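Local atomic coordinates of LacI family sugar-binding transcriptional regulator (Enterococcus faecalis V583, PDB entry 4RK0), a protein that binds ribose in the cleft of its sugar-binding domain and probably regulates transcription by binding operator DNA. Residues 61-67 and 83-89; 89-93 and 240-244. Numbering follows the deposited sequence.

Interaction 1. Residues 61-67 and 83-89; sequences RRSVDGF and LRAKKIP
Phe-67 and Ile-88 (59 Å² each) and Pro-89 (50 Å²) have the most surface covered and supply nearly half of the 367 Å² buried. Phe-67 lies on a strand (phi/psi -126/134) and takes the m rotamer, its CA-to-CB bond directed toward residues 83-89. Its ring atom CD2 lies 3.5 Å from CD2 of Leu-83 and 4.3 Å from CG2 of Ile-88, both methyls meeting the ring obliquely. Ile-88 (m, t) also packs on backbone: its CG2 is 3.4 Å from Val-64 O, and its CD1 is 4.0 Å from Arg-62 O. Pro-89 joins the main chains. Its O accepts a hydrogen bond from Phe-67 N (3.1 Å, 152° at the hydrogen) and a CA-H...O contact from Gly-66 CA (3.3 Å), while its CG rests 3.2 Å from Asp-65 O. The CA atoms of Gly-66 and Pro-89 are accordingly only 5.1 Å apart. These residues belong to a beta-alpha-beta unit of the N-terminal subdomain's sheet, in which strands 66-69 and 90-93 are parallel neighbours joined through helix 76-86, the Rossmann-like repeat of periplasmic-binding-protein folds. The helix finishes in a Schellman motif, with Lys-87 at positive phi (62/39) and Ile-88 N bonded to Leu-83 O at 2.8 Å; the chain then turns back to the sheet. On the entering side, Ser-63 centres an inverse gamma turn (-92/77). At the solvent edge, a water 2.5 Å from Arg-62 O and 2.8 Å from Lys-86 NZ bridges the segments by hydrogen bonds. The CA-to-CB bond of Asp-65 points away, and its OD2 accepts a hydrogen bond from Thr-9 N.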
# COMPACT_ATOMS: atom_id res chain seq x y z
N ARG A 61 12.33 -14.25 18.28
CA ARG A 61 13.12 -15.36 18.82
C ARG A 61 13.39 -16.50 17.81
O ARG A 61 13.95 -17.53 18.19
CB ARG A 61 12.41 -15.94 20.06
CG ARG A 61 12.39 -15.01 21.24
CD ARG A 61 11.48 -15.53 22.35
NE ARG A 61 11.79 -14.89 23.63
CZ ARG A 61 11.46 -13.65 23.97
NH1 ARG A 61 11.81 -13.18 25.16
NH2 ARG A 61 10.77 -12.86 23.13
N ARG A 62 12.95 -16.35 16.57
CA ARG A 62 13.23 -17.34 15.53
C ARG A 62 14.68 -17.21 15.13
O ARG A 62 15.26 -16.12 15.21
CB ARG A 62 12.42 -17.10 14.26
CG ARG A 62 10.92 -17.02 14.44
CD ARG A 62 10.31 -18.15 15.24
NE ARG A 62 8.89 -17.85 15.37
CZ ARG A 62 7.89 -18.46 14.73
NH1 ARG A 62 6.66 -18.03 14.92
NH2 ARG A 62 8.11 -19.50 13.93
N SER A 63 15.25 -18.32 14.64
CA SER A 63 16.65 -18.33 14.21
C SER A 63 16.79 -18.00 12.71
O SER A 63 16.99 -18.87 11.86
CB SER A 63 17.30 -19.67 14.57
OG SER A 63 18.63 -19.47 15.00
N VAL A 64 16.67 -16.70 12.42
CA VAL A 64 16.84 -16.19 11.06
C VAL A 64 18.23 -15.61 10.96
O VAL A 64 18.91 -15.37 11.96
CB VAL A 64 15.81 -15.08 10.66
CG1 VAL A 64 14.41 -15.64 10.63
CG2 VAL A 64 15.91 -13.87 11.58
N ASP A 65 18.64 -15.34 9.72
CA ASP A 65 19.95 -14.81 9.45
C ASP A 65 20.06 -13.35 9.82
O ASP A 65 21.15 -12.86 10.11
CB ASP A 65 20.32 -15.07 7.99
CG ASP A 65 20.35 -16.54 7.67
OD1 ASP A 65 20.95 -17.30 8.45
OD2 ASP A 65 19.74 -16.95 6.67
N GLY A 66 18.94 -12.62 9.85
CA GLY A 66 19.02 -11.22 10.24
C GLY A 66 17.65 -10.55 10.28
O GLY A 66 16.70 -11.07 9.72
N PHE A 67 17.59 -9.43 11.00
CA PHE A 67 16.33 -8.69 11.22
C PHE A 67 16.45 -7.23 10.83
O PHE A 67 17.40 -6.55 11.21
CB PHE A 67 15.90 -8.71 12.72
CG PHE A 67 15.18 -9.96 13.14
CD1 PHE A 67 13.86 -10.16 12.79
CD2 PHE A 67 15.83 -10.93 13.91
CE1 PHE A 67 13.19 -11.32 13.19
CE2 PHE A 67 15.16 -12.09 14.30
CZ PHE A 67 13.85 -12.28 13.94
N LEU A 83 18.66 -11.18 20.26
CA LEU A 83 19.52 -11.05 19.10
C LEU A 83 20.99 -10.79 19.48
O LEU A 83 21.88 -11.39 18.88
CB LEU A 83 19.02 -9.93 18.19
CG LEU A 83 17.55 -9.95 17.74
CD1 LEU A 83 17.35 -8.83 16.72
CD2 LEU A 83 17.16 -11.29 17.12
N ARG A 84 21.28 -9.86 20.39
CA ARG A 84 22.68 -9.64 20.77
C ARG A 84 23.23 -10.87 21.50
O ARG A 84 24.38 -11.23 21.29
CB ARG A 84 22.88 -8.40 21.65
CG ARG A 84 23.09 -7.11 20.88
CD ARG A 84 22.87 -5.92 21.79
NE ARG A 84 23.14 -4.64 21.14
CZ ARG A 84 22.29 -3.61 21.09
NH1 ARG A 84 21.10 -3.66 21.68
NH2 ARG A 84 22.66 -2.50 20.45
N ALA A 85 22.40 -11.49 22.33
CA ALA A 85 22.79 -12.70 23.04
C ALA A 85 23.04 -13.87 22.08
O ALA A 85 23.86 -14.73 22.37
CB ALA A 85 21.73 -13.08 24.05
N LYS A 86 22.36 -13.90 20.95
CA LYS A 86 22.52 -15.03 20.01
C LYS A 86 23.42 -14.67 18.82
O LYS A 86 23.66 -15.50 17.94
CB LYS A 86 21.15 -15.53 19.52
CG LYS A 86 20.30 -16.20 20.59
CD LYS A 86 18.83 -16.26 20.21
CE LYS A 86 18.55 -17.14 19.01
NZ LYS A 86 17.12 -17.05 18.61
N LYS A 87 23.92 -13.43 18.83
CA LYS A 87 24.74 -12.88 17.73
C LYS A 87 23.96 -12.84 16.41
O LYS A 87 24.52 -13.12 15.33
CB LYS A 87 26.03 -13.69 17.53
CG LYS A 87 26.77 -14.12 18.79
CD LYS A 87 27.71 -13.05 19.30
CE LYS A 87 28.74 -13.68 20.23
NZ LYS A 87 29.45 -12.67 21.05
N ILE A 88 22.68 -12.49 16.47
CA ILE A 88 21.89 -12.41 15.23
C ILE A 88 21.91 -10.95 14.86
O ILE A 88 21.52 -10.10 15.63
CB ILE A 88 20.46 -12.95 15.33
CG1 ILE A 88 20.49 -14.43 15.68
CG2 ILE A 88 19.76 -12.78 13.98
CD1 ILE A 88 19.14 -15.12 15.62
N PRO A 89 22.46 -10.65 13.68
CA PRO A 89 22.61 -9.27 13.29
C PRO A 89 21.24 -8.63 12.98
O PRO A 89 20.30 -9.32 12.59
CB PRO A 89 23.47 -9.36 12.03
CG PRO A 89 23.13 -10.68 11.45
CD PRO A 89 22.91 -11.58 12.63
O HOH W 1 16.15 -14.87 17.18

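Interaction 2. Residues 89-93 and 240-244; sequences PFIVL and TATLL
Strand 90-93 runs nearly antiparallel to helix 240-244: the segment axes make an angle of 154° and approach to 8.5 Å, with Ile-91 and Leu-244 the nearest CA pair at 6.3 Å. No hydrogen bond links the two segments, so the contact is one of packing. Pro-89, just before the strand, directs its CB toward the helix, 4.2 Å from Leu-244 CD1. The CA-to-CB bond of Phe-90 (p) points away from residues 240-244, and its side chain packs on helix 76-86; its CA nonetheless touches Leu-244 CD1 at 3.8 Å. Ile-91 is the main contributor, with 93 Å² covered. Its t, t rotamer carries CD1 to 3.7 Å from Leu-243 CB, while its CG2 lies 3.7 Å from Thr-240 CG2 and 4.0 Å from Leu-244 CB. Leu-244 (t, p) starts sideways, but its end bends closer to the strand. Val-92 turns to the opposite face, as the alternation of an extended strand requires. Leu-93 (p, t) points back toward the helix, placing CD1 3.7 Å from Thr-240 OG1, a hydroxyl hydrogen-bonded to Leu-236 O in the preceding helical turn. With helix 76-86 against Phe-90 on one face and helix 233-249 against Ile-91 and Leu-93 on the other, strand 90-93 is sandwiched between helices, the alpha/beta/alpha layering of a Rossmann-like domain in the periplasmic-binding-protein fold.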
# COMPACT_ATOMS: atom_id res chain seq x y z
N PRO A 89 22.46 -10.65 13.68
CA PRO A 89 22.61 -9.27 13.29
C PRO A 89 21.24 -8.63 12.98
O PRO A 89 20.30 -9.32 12.59
CB PRO A 89 23.47 -9.36 12.03
CG PRO A 89 23.13 -10.68 11.45
CD PRO A 89 22.91 -11.58 12.63
N PHE A 90 21.17 -7.34 13.22
CA PHE A 90 19.98 -6.55 12.94
C PHE A 90 20.32 -5.09 12.62
O PHE A 90 21.44 -4.63 12.77
CB PHE A 90 19.03 -6.60 14.14
CG PHE A 90 19.55 -5.88 15.36
CD1 PHE A 90 20.37 -6.51 16.28
CD2 PHE A 90 19.24 -4.56 15.57
CE1 PHE A 90 20.86 -5.82 17.38
CE2 PHE A 90 19.72 -3.87 16.67
CZ PHE A 90 20.54 -4.50 17.58
N ILE A 91 19.30 -4.38 12.14
CA ILE A 91 19.44 -2.99 11.79
C ILE A 91 18.08 -2.32 12.09
O ILE A 91 17.05 -2.95 11.95
CB ILE A 91 19.86 -2.82 10.30
CG1 ILE A 91 20.13 -1.36 9.97
CG2 ILE A 91 18.84 -3.46 9.36
CD1 ILE A 91 21.04 -1.22 8.75
N VAL A 92 18.15 -1.10 12.59
CA VAL A 92 16.98 -0.32 12.99
C VAL A 92 16.81 0.94 12.12
O VAL A 92 17.75 1.48 11.53
CB VAL A 92 16.99 0.09 14.49
CG1 VAL A 92 17.26 -1.12 15.38
CG2 VAL A 92 17.93 1.24 14.79
N LEU A 93 15.58 1.40 12.03
CA LEU A 93 15.27 2.55 11.27
C LEU A 93 13.87 2.99 11.64
O LEU A 93 13.12 2.30 12.36
CB LEU A 93 15.30 2.24 9.77
CG LEU A 93 14.24 1.30 9.22
CD1 LEU A 93 14.11 1.50 7.69
CD2 LEU A 93 14.47 -0.14 9.58
N THR A 240 19.19 -0.05 3.85
CA THR A 240 18.96 -0.87 5.04
C THR A 240 19.29 -2.35 4.83
O THR A 240 19.98 -2.95 5.63
CB THR A 240 17.49 -0.65 5.53
OG1 THR A 240 17.33 0.73 5.93
CG2 THR A 240 17.17 -1.53 6.68
N ALA A 241 18.80 -2.93 3.73
CA ALA A 241 19.08 -4.33 3.41
C ALA A 241 20.56 -4.51 3.11
O ALA A 241 21.15 -5.53 3.47
CB ALA A 241 18.26 -4.78 2.21
N THR A 242 21.14 -3.53 2.45
CA THR A 242 22.52 -3.67 1.98
C THR A 242 23.40 -3.74 3.19
O THR A 242 24.25 -4.62 3.28
CB THR A 242 22.93 -2.52 1.05
OG1 THR A 242 22.10 -2.58 -0.13
CG2 THR A 242 24.39 -2.65 0.61
N LEU A 243 23.20 -2.82 4.12
CA LEU A 243 23.97 -2.82 5.35
C LEU A 243 23.77 -4.05 6.18
O LEU A 243 24.72 -4.53 6.79
CB LEU A 243 23.69 -1.57 6.16
CG LEU A 243 24.29 -0.28 5.63
CD1 LEU A 243 23.99 0.80 6.63
CD2 LEU A 243 25.79 -0.37 5.40
N LEU A 244 22.57 -4.61 6.19
CA LEU A 244 22.34 -5.82 6.98
C LEU A 244 23.04 -7.00 6.35
O LEU A 244 23.66 -7.79 7.04
CB LEU A 244 20.85 -6.13 7.14
CG LEU A 244 20.47 -7.39 7.91
CD1 LEU A 244 21.00 -7.35 9.35
CD2 LEU A 244 18.95 -7.54 7.93

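How the interactions relate
Pro-89 belongs to both contacts, whose centres are 12 Å apart: interaction 1 carries the chain from helix 76-86 to strand 90-93, and interaction 2 covers that strand with helix 233-249. Their junction is the pairing of neighbouring parallel strands, with Phe-67 O 3.0 Å from Ile-91 N, a probable hydrogen bond. On one face of the sheet Leu-83 CD1 packs 3.8 Å from Phe-90 CB; Leu-244 CD2 of interaction 2 comes within 3.8 Å of Phe-67 O. Neither contact supplies a residue of the ribose pocket, but the strand leads there: the side chain of Leu-93 is about 8 Å from the sugar, and Asp-94 and Gln-95 line the pocket.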